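Long-range contacts in CYCLIN domain-containing protein (Chaetomium thermophilum, PDB 6Z3U), which probably acts as the cyclin H-type regulatory subunit of the CDK-activating kinase complex, in which it binds the kinase and supports its activity: residues T116-F121 with I179-V185; E109-A114 with G143-A149; M31-N36 with I123-M128; T228-F234 with A324-L329; R216-L221 with A243-A247. All coordinates share one frame. Residues are numbered along the deposited sequence.

Contact 1: T116-F121 with I179-V185; sequences TFFKRF and IRFALDV
This contact belongs to the junction between the two cyclin boxes. Segment 116-121 is helical and lies on helix 108-124. Segment 179-185 has no regular structure and leads from helix 172-178 toward helix 189-200. R180, with phi/psi of 62/35, is the C-prime residue of a Schellman motif that ends helix 172-178. A type I' turn runs from I179 to A182, with A182 N bonded to I179 O at 3.3 Å. A182, D184 and V185 are extended, with a kink at L183 (phi/psi -100/-11). The CA atoms of F121 and I179 are 5.4 Å apart, and those of T116 and V185 are 7.9 Å apart.

F117 is the central side chain, with chi1 m and chi2 -9°. I179 (chi1 p, chi2 t) puts CD1 over one face of its ring, a CH-pi contact of 3.7 Å to the centroid. F117 CE1 also meets V185 CG2 at 3.4 Å. I179 CG2 touches F117 O at 3.6 Å and R120 CB at 4.0 Å. T116 CG2 meets V185 CG1 at 3.8 Å. R120 is extended, and its NH1 lies 3.8 Å from A182 O and 3.9 Å from V185 CG2. Outside the segments, L183 packs on V139 of the kinase chain.

Between these two segments the contact is mainly apolar, centred on the F117 ring; the I179 carbonyl is met by W21 NE1 instead.

Contact 2: E109-A114 with G143-A149; sequences EIKATA and GCKAEGA
Segment 109-114 is helical throughout and lies on helix 108-124. Segment 143-149 is the end of helix 132-146 and the turn that follows. G148, at phi/psi 88/6, is the C-prime residue of a Schellman motif: A149 N bonds to C144 O at 2.8 Å and G148 N to K145 O at 3.0 Å. The backbones come very close, with the CA atoms of A114 and G143 4.4 Å apart. A CB on G143 would clash with A114 CB, so glycine suits this site.

I110 (chi1 m, chi2 t) packs alongside. Its CG2 meets C144 SG at 3.9 Å, its CG1 meets E147 CB at 3.8 Å and its CD1 meets A149 CB at 4.2 Å. T113 CG2 packs on A146 CB at 4.1 Å. T113 OG1 lies 2.7 Å from E147 OE2 and 3.0 Å from E109 O. H187 NE2 is a further hydrogen-bond partner of T113 OG1. E109 OE2 stands 3.9 Å from E147 OE1.

This pairs the second and third helices of the first cyclin box. K145 and A146 O bond to the kinase chain on another side. The chemistry is tight apolar helix packing, edged by a polar cluster in which two carboxylates lie close together and a salt bridge from R190 offsets the charge of E109.

Contact 3: M31-N36 with I123-M128; sequences MREKTN and ITNSIM
T35 and I123 are the most covered residues of this contact. The T35 chi1 of -58° (m) sends OG1 back to M31 O of its own helix at 2.7 Å and leaves it 3.0 Å from I123 O. The same rotamer lays T35 CG2 on the chain as it leaves the other helix, 3.6 Å from T124 O, 3.5 Å from N125 C and 3.6 Å from S126 N.

Segment 31-36 is helical, within helix 25-48. Segment 123-128 holds the last two residues of helix 108-124. N125 and S126 are extended, then I127 and M128 turn. Helix 25-48, which precedes the first cyclin box, thus packs on the end of a helix of that box. CA atoms are 5.5 Å apart for R32 and I123, and 5.6 Å for N36 and S126.

I123 (chi1 t, chi2 t) reaches M31 CE with CD1 at 4.2 Å and R32 CG with CG1 at 4.1 Å. The guanidinium of R32 goes on to a salt bridge with D229. S126 OG accepts from M128 N at 2.9 Å, an ST turn. M128 (chi1 m, chi2 t, chi3 m) brings CE to 3.2 Å from N36 ND2. N36, with chi1 t, gives its ND2 hydrogen bonds to E86 and L81.

Contact 4: T228-F234 with A324-L329; sequences TDAYFHF and ACRDML
Segment 228-234 is a turn with a weakly bonded helix at about 230-233. Segment 324-329 is regular helix, within helix 313-330. The CA atoms of A230 and C325 are 6.9 Å apart, and those of T228 and L329 are 7.0 Å apart.

Aromatic contacts come first. F234 (chi1 m, chi2 -78°) turns one ring face to C325, whose CB stands 3.4 Å from the ring centroid, 3° off the normal, as a CH-pi contact. C325 SG, set by chi1 t, lies 4.0 Å from the same centroid, a sulfur-aromatic contact over the face. M328 SD meets the F234 ring at its edge, 5.4 Å from the centroid, as a Met-aromatic contact. It also sits at the edge of the H233 ring, 5.3 Å from that centroid.

Apolar contacts fill the rest. A230 CB meets L329 CD1 at 3.7 Å, T228 CG2 meets L329 CD1 at 4.3 Å, and F234 CZ meets A324 CB at 4.1 Å. M328 (chi1 t, chi2 t) extends across the gap, so that its CE reaches D229 CB at 3.8 Å and H233 CD2 at 3.9 Å.

The polar ends find partners outside the two segments: D229 forms a salt bridge with R32, and H233 ND1 bonds to F23 O. In the second cyclin box this joins the connection between helices 207-221 and 236-247 to helix 313-330, the last helix of a five-helix cyclin fold.

Contact 5: R216-L221 with A243-A247; sequences RAREIL and ALSLA
Both segments are helical, 216-221 on helix 207-221 and 243-247 on helix 236-247. Their axes approach to 8.2 Å, with an angle of 131° between the N-to-C directions. The pairing is therefore nearer antiparallel than parallel. A217 and L244 mark the closest backbone approach, with CA atoms 5.0 Å apart.

A243 comes first and is the most covered residue here. Its CB takes L221 CD2 at 3.3 Å, I220 CG2 at 3.8 Å and A217 O at 3.8 Å, while its O lies 3.6 Å from I220 CD1. L244 points its CB away, but its CA touches A217 CB at 3.9 Å. L246 CB meets I220 CD1 at 3.9 Å, a reach that I220 gains from chi1 m and chi2 t. A247 closes the row: its CB packs on A217 N at 3.8 Å, on A217 CB at 4.2 Å and on R216 CB at 3.9 Å. Alanines at 217, 243 and 247 let the helices come this near.

This is the second-to-third helix pair of the second cyclin box. A217 and L221 also pack on helix 189-200, and L246 on helix 313-330. R216 ends in a salt bridge with E335, which follows helix 313-330 in the chain.

In the fold
From the N terminus, contact 3 opens in helix 25-48 and closes at the end of helix 108-124. By then contacts 2 and 1 have opened on that same helix. Contact 2 closes at the end of helix 132-146, and contact 1 closes after helix 172-178. These three cross one another and bind helix 25-48, the first cyclin box and the junction together. Contacts 5 and 4 come later and also cross: 5 opens, 4 opens, 5 closes at 243-247, and 4 closes on helix 313-330. No contact nests within another. R32 links contact 3 to contact 4, K119 links 1 to 4, and R326 and L329 of contact 4 meet S245 and L246 of contact 5.

Contact 1: T116-F121 with I179-V185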
# COMPACT_ATOMS: atom_id res chain seq x y z
N THR A 116 12.01 7.45 4.62
CA THR A 116 11.52 8.21 3.48
C THR A 116 10.44 9.21 3.89
O THR A 116 10.44 10.36 3.43
CB THR A 116 11.00 7.26 2.40
OG1 THR A 116 12.05 6.39 1.98
CG2 THR A 116 10.49 8.05 1.20
N PHE A 117 9.51 8.79 4.75
CA PHE A 117 8.53 9.72 5.29
C PHE A 117 9.22 10.89 5.98
O PHE A 117 8.79 12.04 5.87
CB PHE A 117 7.59 9.02 6.27
CG PHE A 117 6.60 8.10 5.61
CD1 PHE A 117 6.44 8.06 4.24
CD2 PHE A 117 5.81 7.26 6.39
CE1 PHE A 117 5.52 7.21 3.65
CE2 PHE A 117 4.89 6.41 5.81
CZ PHE A 117 4.74 6.39 4.44
N PHE A 118 10.30 10.61 6.72
CA PHE A 118 11.03 11.68 7.40
C PHE A 118 11.63 12.65 6.40
O PHE A 118 11.49 13.87 6.55
CB PHE A 118 12.11 11.07 8.30
CG PHE A 118 12.82 12.07 9.16
CD1 PHE A 118 12.29 12.47 10.38
CD2 PHE A 118 14.04 12.61 8.77
CE1 PHE A 118 12.94 13.39 11.17
CE2 PHE A 118 14.70 13.52 9.56
CZ PHE A 118 14.15 13.91 10.76
N LYS A 119 12.29 12.14 5.36
CA LYS A 119 12.89 13.01 4.36
C LYS A 119 11.82 13.78 3.60
O LYS A 119 11.99 14.97 3.29
CB LYS A 119 13.74 12.20 3.38
CG LYS A 119 14.97 11.56 3.99
CD LYS A 119 15.75 10.78 2.94
CE LYS A 119 16.89 11.60 2.35
NZ LYS A 119 17.82 12.15 3.39
N ARG A 120 10.70 13.13 3.29
CA ARG A 120 9.63 13.80 2.58
C ARG A 120 8.95 14.85 3.44
O ARG A 120 8.52 15.90 2.93
CB ARG A 120 8.60 12.77 2.10
CG ARG A 120 9.10 11.87 0.99
CD ARG A 120 8.01 10.90 0.57
NE ARG A 120 8.44 9.99 -0.48
CZ ARG A 120 7.65 9.09 -1.05
NH1 ARG A 120 6.39 8.97 -0.67
NH2 ARG A 120 8.13 8.30 -2.00
N PHE A 121 8.85 14.61 4.75
CA PHE A 121 8.21 15.58 5.63
C PHE A 121 8.97 16.90 5.65
O PHE A 121 8.36 17.98 5.61
CB PHE A 121 8.09 15.01 7.04
CG PHE A 121 7.48 15.96 8.04
CD1 PHE A 121 6.10 16.07 8.15
CD2 PHE A 121 8.28 16.73 8.86
CE1 PHE A 121 5.53 16.94 9.06
CE2 PHE A 121 7.71 17.61 9.78
CZ PHE A 121 6.34 17.71 9.88
N ILE A 179 3.72 14.38 4.01
CA ILE A 179 4.09 13.47 2.93
C ILE A 179 3.00 13.47 1.87
O ILE A 179 3.02 12.67 0.93
CB ILE A 179 4.34 12.04 3.47
CG1 ILE A 179 3.08 11.46 4.10
CG2 ILE A 179 5.48 12.06 4.47
CD1 ILE A 179 3.22 10.00 4.50
N ARG A 180 2.03 14.37 2.02
CA ARG A 180 1.00 14.58 1.00
C ARG A 180 0.15 13.33 0.80
O ARG A 180 -0.29 13.02 -0.31
CB ARG A 180 1.62 15.04 -0.32
CG ARG A 180 2.26 16.41 -0.24
CD ARG A 180 2.51 16.98 -1.63
NE ARG A 180 1.25 17.28 -2.32
CZ ARG A 180 1.16 17.64 -3.59
NH1 ARG A 180 -0.03 17.88 -4.13
NH2 ARG A 180 2.25 17.74 -4.34
N PHE A 181 -0.08 12.59 1.89
CA PHE A 181 -0.99 11.45 1.89
C PHE A 181 -0.53 10.33 0.96
O PHE A 181 -1.32 9.46 0.58
CB PHE A 181 -2.41 11.89 1.50
CG PHE A 181 -2.93 13.03 2.32
CD1 PHE A 181 -3.54 12.80 3.55
CD2 PHE A 181 -2.82 14.33 1.87
CE1 PHE A 181 -4.02 13.85 4.30
CE2 PHE A 181 -3.30 15.39 2.63
CZ PHE A 181 -3.90 15.14 3.84
N ALA A 182 0.74 10.33 0.58
CA ALA A 182 1.31 9.28 -0.27
C ALA A 182 1.97 8.25 0.64
O ALA A 182 3.06 8.46 1.15
CB ALA A 182 2.31 9.88 -1.26
N LEU A 183 1.28 7.12 0.83
CA LEU A 183 1.73 6.08 1.74
C LEU A 183 2.42 4.91 1.04
O LEU A 183 3.04 4.08 1.72
CB LEU A 183 0.55 5.55 2.56
CG LEU A 183 0.18 6.34 3.81
CD1 LEU A 183 0.15 7.83 3.53
CD2 LEU A 183 -1.15 5.87 4.36
N ASP A 184 2.34 4.82 -0.29
CA ASP A 184 2.93 3.72 -1.04
C ASP A 184 4.35 4.12 -1.45
O ASP A 184 4.54 4.88 -2.41
CB ASP A 184 2.07 3.36 -2.25
CG ASP A 184 1.87 4.53 -3.20
OD1 ASP A 184 1.63 5.66 -2.73
OD2 ASP A 184 1.94 4.31 -4.43
N VAL A 185 5.34 3.61 -0.73
CA VAL A 185 6.74 3.88 -1.01
C VAL A 185 7.38 2.61 -1.56
O VAL A 185 7.13 1.51 -1.05
CB VAL A 185 7.50 4.35 0.25
CG1 VAL A 185 8.88 4.86 -0.13
CG2 VAL A 185 6.70 5.41 0.99

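Contact 2: E109-A114 with G143-A149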
# COMPACT_ATOMS: atom_id res chain seq x y z
N GLU A 109 11.88 -3.03 5.32
CA GLU A 109 10.88 -2.24 4.61
C GLU A 109 10.29 -1.16 5.50
O GLU A 109 9.97 -0.07 5.01
CB GLU A 109 9.78 -3.15 4.06
CG GLU A 109 10.26 -4.15 3.02
CD GLU A 109 9.39 -4.16 1.78
OE1 GLU A 109 9.87 -3.77 0.70
OE2 GLU A 109 8.20 -4.55 1.90
N ILE A 110 10.14 -1.43 6.79
CA ILE A 110 9.63 -0.41 7.71
C ILE A 110 10.65 0.71 7.86
O ILE A 110 10.32 1.89 7.72
CB ILE A 110 9.28 -1.04 9.07
CG1 ILE A 110 7.98 -1.85 8.96
CG2 ILE A 110 9.14 0.04 10.13
CD1 ILE A 110 7.60 -2.60 10.22
N LYS A 111 11.91 0.35 8.14
CA LYS A 111 12.96 1.36 8.27
C LYS A 111 12.99 2.27 7.05
O LYS A 111 12.97 3.50 7.18
CB LYS A 111 14.32 0.68 8.44
CG LYS A 111 14.44 -0.20 9.67
CD LYS A 111 15.77 -0.93 9.67
CE LYS A 111 15.89 -1.86 10.87
NZ LYS A 111 16.69 -3.08 10.55
N ALA A 112 13.03 1.69 5.86
CA ALA A 112 13.15 2.49 4.64
C ALA A 112 11.93 3.39 4.46
O ALA A 112 12.07 4.53 4.00
CB ALA A 112 13.33 1.57 3.43
N THR A 113 10.74 2.89 4.79
CA THR A 113 9.54 3.71 4.67
C THR A 113 9.53 4.83 5.70
O THR A 113 9.19 5.98 5.37
CB THR A 113 8.29 2.84 4.82
OG1 THR A 113 8.19 1.96 3.70
CG2 THR A 113 7.04 3.71 4.90
N ALA A 114 9.88 4.53 6.95
CA ALA A 114 9.93 5.56 7.98
C ALA A 114 10.94 6.63 7.61
O ALA A 114 10.67 7.83 7.74
CB ALA A 114 10.27 4.93 9.33
N GLY A 143 5.48 4.68 9.79
CA GLY A 143 6.06 3.75 8.84
C GLY A 143 5.60 2.32 9.07
O GLY A 143 5.38 1.57 8.12
N CYS A 144 5.46 1.93 10.34
CA CYS A 144 4.90 0.62 10.65
C CYS A 144 3.52 0.47 10.03
O CYS A 144 3.25 -0.49 9.29
CB CYS A 144 4.83 0.43 12.17
SG CYS A 144 6.42 0.19 12.99
N LYS A 145 2.62 1.42 10.32
CA LYS A 145 1.26 1.35 9.80
C LYS A 145 1.26 1.26 8.28
O LYS A 145 0.55 0.44 7.69
CB LYS A 145 0.47 2.56 10.28
CG LYS A 145 0.29 2.64 11.79
CD LYS A 145 -0.60 3.81 12.18
CE LYS A 145 -1.07 3.69 13.62
NZ LYS A 145 -1.91 4.84 14.04
N ALA A 146 2.07 2.10 7.63
CA ALA A 146 2.12 2.10 6.17
C ALA A 146 2.57 0.75 5.61
O ALA A 146 2.29 0.46 4.44
CB ALA A 146 3.06 3.20 5.68
N GLU A 147 3.25 -0.07 6.41
CA GLU A 147 3.74 -1.37 5.98
C GLU A 147 2.96 -2.52 6.60
O GLU A 147 3.43 -3.66 6.61
CB GLU A 147 5.23 -1.51 6.29
CG GLU A 147 6.10 -0.53 5.50
CD GLU A 147 6.07 -0.79 4.01
OE1 GLU A 147 5.86 -1.96 3.61
OE2 GLU A 147 6.26 0.17 3.23
N GLY A 148 1.77 -2.24 7.13
CA GLY A 148 0.90 -3.28 7.63
C GLY A 148 1.11 -3.66 9.08
O GLY A 148 0.49 -4.63 9.54
N ALA A 149 1.96 -2.95 9.81
CA ALA A 149 2.20 -3.20 11.22
C ALA A 149 1.54 -2.08 12.02
O ALA A 149 1.97 -0.93 11.96
CB ALA A 149 3.70 -3.28 11.52

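Contact 3: M31-N36 with I123-M128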
# COMPACT_ATOMS: atom_id res chain seq x y z
N MET A 31 12.92 23.78 -3.93
CA MET A 31 11.89 23.52 -2.93
C MET A 31 12.43 23.69 -1.51
O MET A 31 11.82 24.38 -0.69
CB MET A 31 11.32 22.12 -3.12
CG MET A 31 10.30 22.03 -4.24
SD MET A 31 9.46 20.44 -4.32
CE MET A 31 10.67 19.47 -5.20
N ARG A 32 13.58 23.07 -1.22
CA ARG A 32 14.14 23.14 0.12
C ARG A 32 14.52 24.57 0.50
O ARG A 32 14.32 24.99 1.64
CB ARG A 32 15.36 22.23 0.20
CG ARG A 32 15.04 20.76 0.33
CD ARG A 32 16.29 19.93 0.10
NE ARG A 32 16.19 18.57 0.60
CZ ARG A 32 16.99 17.58 0.21
NH1 ARG A 32 17.94 17.81 -0.69
NH2 ARG A 32 16.85 16.36 0.72
N GLU A 33 15.06 25.33 -0.46
CA GLU A 33 15.44 26.72 -0.19
C GLU A 33 14.21 27.59 0.02
O GLU A 33 14.18 28.42 0.93
CB GLU A 33 16.29 27.25 -1.35
CG GLU A 33 17.42 28.20 -0.94
CD GLU A 33 16.94 29.61 -0.62
OE1 GLU A 33 16.01 30.09 -1.29
OE2 GLU A 33 17.51 30.23 0.30
N LYS A 34 13.18 27.40 -0.81
CA LYS A 34 11.94 28.16 -0.66
C LYS A 34 11.19 27.78 0.61
O LYS A 34 10.53 28.63 1.21
CB LYS A 34 11.05 27.94 -1.88
CG LYS A 34 11.55 28.63 -3.14
CD LYS A 34 10.77 28.20 -4.38
CE LYS A 34 11.27 28.91 -5.63
NZ LYS A 34 10.43 28.62 -6.82
N THR A 35 11.28 26.51 1.03
CA THR A 35 10.64 26.10 2.28
C THR A 35 11.33 26.75 3.48
O THR A 35 10.66 27.17 4.43
CB THR A 35 10.68 24.57 2.40
OG1 THR A 35 10.02 23.98 1.28
CG2 THR A 35 9.96 24.12 3.66
N ASN A 36 12.66 26.81 3.45
CA ASN A 36 13.43 27.48 4.48
C ASN A 36 13.18 28.98 4.48
O ASN A 36 12.98 29.59 5.53
CB ASN A 36 14.93 27.19 4.27
CG ASN A 36 15.83 28.16 5.02
OD1 ASN A 36 16.09 29.26 4.54
ND2 ASN A 36 16.37 27.72 6.15
N ILE A 123 10.98 18.29 3.44
CA ILE A 123 11.18 19.00 2.21
C ILE A 123 9.99 19.90 1.93
O ILE A 123 10.16 20.99 1.34
CB ILE A 123 11.43 18.03 1.02
CG1 ILE A 123 11.47 18.80 -0.30
CG2 ILE A 123 10.38 16.94 0.99
CD1 ILE A 123 12.03 18.01 -1.45
N THR A 124 8.81 19.50 2.37
CA THR A 124 7.66 20.39 2.38
C THR A 124 7.60 21.25 3.62
O THR A 124 6.91 22.28 3.62
CB THR A 124 6.35 19.60 2.27
OG1 THR A 124 6.26 18.65 3.34
CG2 THR A 124 6.27 18.85 0.94
N ASN A 125 8.29 20.85 4.69
CA ASN A 125 8.31 21.58 5.95
C ASN A 125 9.76 21.83 6.35
O ASN A 125 10.65 21.05 6.00
CB ASN A 125 7.58 20.81 7.06
CG ASN A 125 6.12 20.59 6.74
OD1 ASN A 125 5.41 21.51 6.34
ND2 ASN A 125 5.66 19.36 6.92
N SER A 126 9.97 22.91 7.07
CA SER A 126 11.31 23.28 7.53
C SER A 126 11.57 22.73 8.92
O SER A 126 10.65 22.54 9.71
CB SER A 126 11.48 24.80 7.53
OG SER A 126 12.37 25.19 8.55
N ILE A 127 12.85 22.48 9.21
CA ILE A 127 13.25 22.00 10.53
C ILE A 127 12.98 23.05 11.60
O ILE A 127 12.83 22.70 12.78
CB ILE A 127 14.74 21.61 10.50
CG1 ILE A 127 14.93 20.30 9.74
CG2 ILE A 127 15.28 21.47 11.92
CD1 ILE A 127 14.56 19.06 10.53
N MET A 128 12.93 24.33 11.23
CA MET A 128 12.64 25.39 12.18
C MET A 128 11.16 25.48 12.54
O MET A 128 10.81 26.28 13.42
CB MET A 128 13.11 26.73 11.62
CG MET A 128 14.60 26.81 11.37
SD MET A 128 15.11 28.40 10.72
CE MET A 128 14.88 28.17 8.96

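Contact 4: T228-F234 with A324-L329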
# COMPACT_ATOMS: atom_id res chain seq x y z
N THR A 228 20.93 9.63 1.52
CA THR A 228 21.12 10.54 0.41
C THR A 228 19.79 10.73 -0.32
O THR A 228 18.77 10.14 0.03
CB THR A 228 22.20 10.01 -0.53
OG1 THR A 228 22.65 11.07 -1.39
CG2 THR A 228 21.67 8.86 -1.38
N ASP A 229 19.81 11.57 -1.36
CA ASP A 229 18.62 11.88 -2.15
C ASP A 229 18.39 10.88 -3.28
O ASP A 229 17.84 11.25 -4.32
CB ASP A 229 18.72 13.30 -2.71
CG ASP A 229 18.75 14.35 -1.62
OD1 ASP A 229 18.32 14.05 -0.49
OD2 ASP A 229 19.21 15.48 -1.91
N ALA A 230 18.79 9.62 -3.10
CA ALA A 230 18.68 8.65 -4.18
C ALA A 230 17.23 8.45 -4.62
O ALA A 230 16.94 8.42 -5.82
CB ALA A 230 19.29 7.31 -3.75
N TYR A 231 16.31 8.33 -3.66
CA TYR A 231 14.92 8.03 -4.01
C TYR A 231 14.31 9.12 -4.88
O TYR A 231 13.45 8.84 -5.71
CB TYR A 231 14.09 7.85 -2.74
CG TYR A 231 14.19 6.47 -2.12
CD1 TYR A 231 15.41 5.83 -1.99
CD2 TYR A 231 13.06 5.83 -1.64
CE1 TYR A 231 15.51 4.58 -1.42
CE2 TYR A 231 13.14 4.57 -1.07
CZ TYR A 231 14.37 3.96 -0.95
OH TYR A 231 14.46 2.71 -0.38
N PHE A 232 14.74 10.37 -4.70
CA PHE A 232 14.11 11.49 -5.40
C PHE A 232 14.51 11.57 -6.87
O PHE A 232 13.77 12.16 -7.67
CB PHE A 232 14.46 12.82 -4.72
CG PHE A 232 14.02 12.90 -3.28
CD1 PHE A 232 12.69 12.78 -2.94
CD2 PHE A 232 14.95 13.12 -2.28
CE1 PHE A 232 12.29 12.86 -1.62
CE2 PHE A 232 14.56 13.20 -0.96
CZ PHE A 232 13.23 13.07 -0.63
N HIS A 233 15.66 11.01 -7.25
CA HIS A 233 16.17 11.14 -8.60
C HIS A 233 16.29 9.83 -9.35
O HIS A 233 16.56 9.85 -10.56
CB HIS A 233 17.56 11.81 -8.57
CG HIS A 233 17.63 13.01 -7.68
ND1 HIS A 233 16.81 14.11 -7.86
CD2 HIS A 233 18.41 13.28 -6.61
CE1 HIS A 233 17.09 15.01 -6.93
NE2 HIS A 233 18.05 14.53 -6.16
N PHE A 234 16.08 8.69 -8.70
CA PHE A 234 16.28 7.39 -9.33
C PHE A 234 15.18 6.43 -8.91
O PHE A 234 14.57 6.58 -7.85
CB PHE A 234 17.66 6.81 -8.98
CG PHE A 234 18.80 7.73 -9.31
CD1 PHE A 234 19.25 7.86 -10.61
CD2 PHE A 234 19.41 8.47 -8.31
CE1 PHE A 234 20.30 8.71 -10.91
CE2 PHE A 234 20.46 9.32 -8.61
CZ PHE A 234 20.91 9.44 -9.91
N ALA A 324 25.41 7.74 -12.60
CA ALA A 324 25.10 8.93 -11.82
C ALA A 324 24.60 8.55 -10.43
O ALA A 324 24.99 9.16 -9.43
CB ALA A 324 24.06 9.79 -12.54
N CYS A 325 23.75 7.53 -10.35
CA CYS A 325 23.30 7.04 -9.05
C CYS A 325 24.43 6.36 -8.29
O CYS A 325 24.53 6.48 -7.07
CB CYS A 325 22.13 6.06 -9.24
SG CYS A 325 21.46 5.40 -7.70
N ARG A 326 25.30 5.64 -9.01
CA ARG A 326 26.43 4.99 -8.37
C ARG A 326 27.32 6.00 -7.65
O ARG A 326 27.84 5.72 -6.56
CB ARG A 326 27.24 4.21 -9.40
CG ARG A 326 28.12 3.12 -8.83
CD ARG A 326 28.97 2.47 -9.91
NE ARG A 326 29.76 1.34 -9.42
CZ ARG A 326 30.97 1.45 -8.88
NH1 ARG A 326 31.56 2.64 -8.76
NH2 ARG A 326 31.61 0.36 -8.47
N ASP A 327 27.49 7.18 -8.24
CA ASP A 327 28.33 8.20 -7.62
C ASP A 327 27.64 8.85 -6.43
O ASP A 327 28.28 9.17 -5.43
CB ASP A 327 28.72 9.25 -8.67
CG ASP A 327 29.62 8.69 -9.75
OD1 ASP A 327 30.45 7.81 -9.45
OD2 ASP A 327 29.49 9.12 -10.92
N MET A 328 26.32 9.07 -6.53
CA MET A 328 25.59 9.65 -5.41
C MET A 328 25.64 8.74 -4.19
O MET A 328 25.80 9.21 -3.06
CB MET A 328 24.14 9.92 -5.82
CG MET A 328 23.30 10.55 -4.72
SD MET A 328 21.73 11.21 -5.29
CE MET A 328 21.86 12.91 -4.74
N LEU A 329 25.49 7.43 -4.40
CA LEU A 329 25.50 6.49 -3.28
C LEU A 329 26.88 6.39 -2.63
O LEU A 329 26.99 6.26 -1.41
CB LEU A 329 25.04 5.11 -3.75
CG LEU A 329 23.56 4.78 -3.59
CD1 LEU A 329 22.68 5.85 -4.24
CD2 LEU A 329 23.26 3.41 -4.17

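Contact 5: R216-L221 with A243-A247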
# COMPACT_ATOMS: atom_id res chain seq x y z
N ARG A 216 26.60 -7.69 0.16
CA ARG A 216 27.07 -6.31 0.26
C ARG A 216 26.03 -5.34 -0.28
O ARG A 216 25.71 -4.34 0.37
CB ARG A 216 28.40 -6.15 -0.49
CG ARG A 216 28.97 -4.74 -0.42
CD ARG A 216 29.13 -4.28 1.03
NE ARG A 216 29.70 -2.95 1.15
CZ ARG A 216 29.77 -2.27 2.29
NH1 ARG A 216 30.31 -1.06 2.31
NH2 ARG A 216 29.29 -2.80 3.40
N ALA A 217 25.50 -5.62 -1.47
CA ALA A 217 24.50 -4.73 -2.05
C ALA A 217 23.33 -4.49 -1.11
O ALA A 217 22.74 -3.40 -1.11
CB ALA A 217 24.00 -5.31 -3.38
N ARG A 218 22.98 -5.49 -0.30
CA ARG A 218 21.89 -5.30 0.65
C ARG A 218 22.26 -4.30 1.74
O ARG A 218 21.46 -3.43 2.10
CB ARG A 218 21.49 -6.65 1.26
CG ARG A 218 20.20 -6.59 2.05
CD ARG A 218 19.62 -7.97 2.31
NE ARG A 218 20.57 -8.84 3.00
CZ ARG A 218 20.91 -10.06 2.61
NH1 ARG A 218 20.36 -10.62 1.54
NH2 ARG A 218 21.80 -10.75 3.32
N GLU A 219 23.48 -4.41 2.29
CA GLU A 219 23.92 -3.45 3.29
C GLU A 219 24.00 -2.04 2.70
O GLU A 219 23.69 -1.06 3.39
CB GLU A 219 25.28 -3.86 3.86
CG GLU A 219 25.22 -4.94 4.93
CD GLU A 219 24.35 -4.56 6.12
OE1 GLU A 219 24.04 -3.35 6.27
OE2 GLU A 219 23.98 -5.46 6.90
N ILE A 220 24.42 -1.92 1.44
CA ILE A 220 24.43 -0.62 0.79
C ILE A 220 23.02 -0.06 0.69
O ILE A 220 22.76 1.10 1.04
CB ILE A 220 25.09 -0.72 -0.60
CG1 ILE A 220 26.54 -1.19 -0.46
CG2 ILE A 220 25.01 0.62 -1.33
CD1 ILE A 220 27.29 -1.34 -1.77
N LEU A 221 22.08 -0.88 0.22
CA LEU A 221 20.70 -0.42 0.09
C LEU A 221 20.11 -0.04 1.44
O LEU A 221 19.26 0.86 1.52
CB LEU A 221 19.85 -1.50 -0.58
CG LEU A 221 20.12 -1.78 -2.06
CD1 LEU A 221 19.20 -2.89 -2.56
CD2 LEU A 221 19.94 -0.53 -2.91
N ALA A 243 23.52 -0.08 -6.30
CA ALA A 243 24.10 -0.73 -5.13
C ALA A 243 24.81 -2.03 -5.52
O ALA A 243 25.86 -2.35 -4.96
CB ALA A 243 23.01 -1.01 -4.09
N LEU A 244 24.24 -2.77 -6.47
CA LEU A 244 24.91 -3.97 -6.96
C LEU A 244 26.16 -3.61 -7.75
O LEU A 244 27.18 -4.31 -7.67
CB LEU A 244 23.94 -4.80 -7.81
CG LEU A 244 24.53 -6.02 -8.52
CD1 LEU A 244 25.13 -7.01 -7.53
CD2 LEU A 244 23.46 -6.71 -9.36
N SER A 245 26.10 -2.53 -8.53
CA SER A 245 27.27 -2.10 -9.28
C SER A 245 28.42 -1.74 -8.35
O SER A 245 29.59 -1.97 -8.69
CB SER A 245 26.92 -0.90 -10.16
OG SER A 245 27.98 -0.59 -11.05
N LEU A 246 28.12 -1.19 -7.17
CA LEU A 246 29.16 -0.90 -6.20
C LEU A 246 29.70 -2.18 -5.57
O LEU A 246 30.89 -2.26 -5.25
CB LEU A 246 28.61 0.04 -5.12
CG LEU A 246 28.30 1.46 -5.58
CD1 LEU A 246 27.30 2.12 -4.64
CD2 LEU A 246 29.58 2.28 -5.66
N ALA A 247 28.84 -3.18 -5.38
CA ALA A 247 29.28 -4.44 -4.78
C ALA A 247 30.06 -5.29 -5.78
O ALA A 247 31.06 -5.92 -5.42
CB ALA A 247 28.08 -5.21 -4.25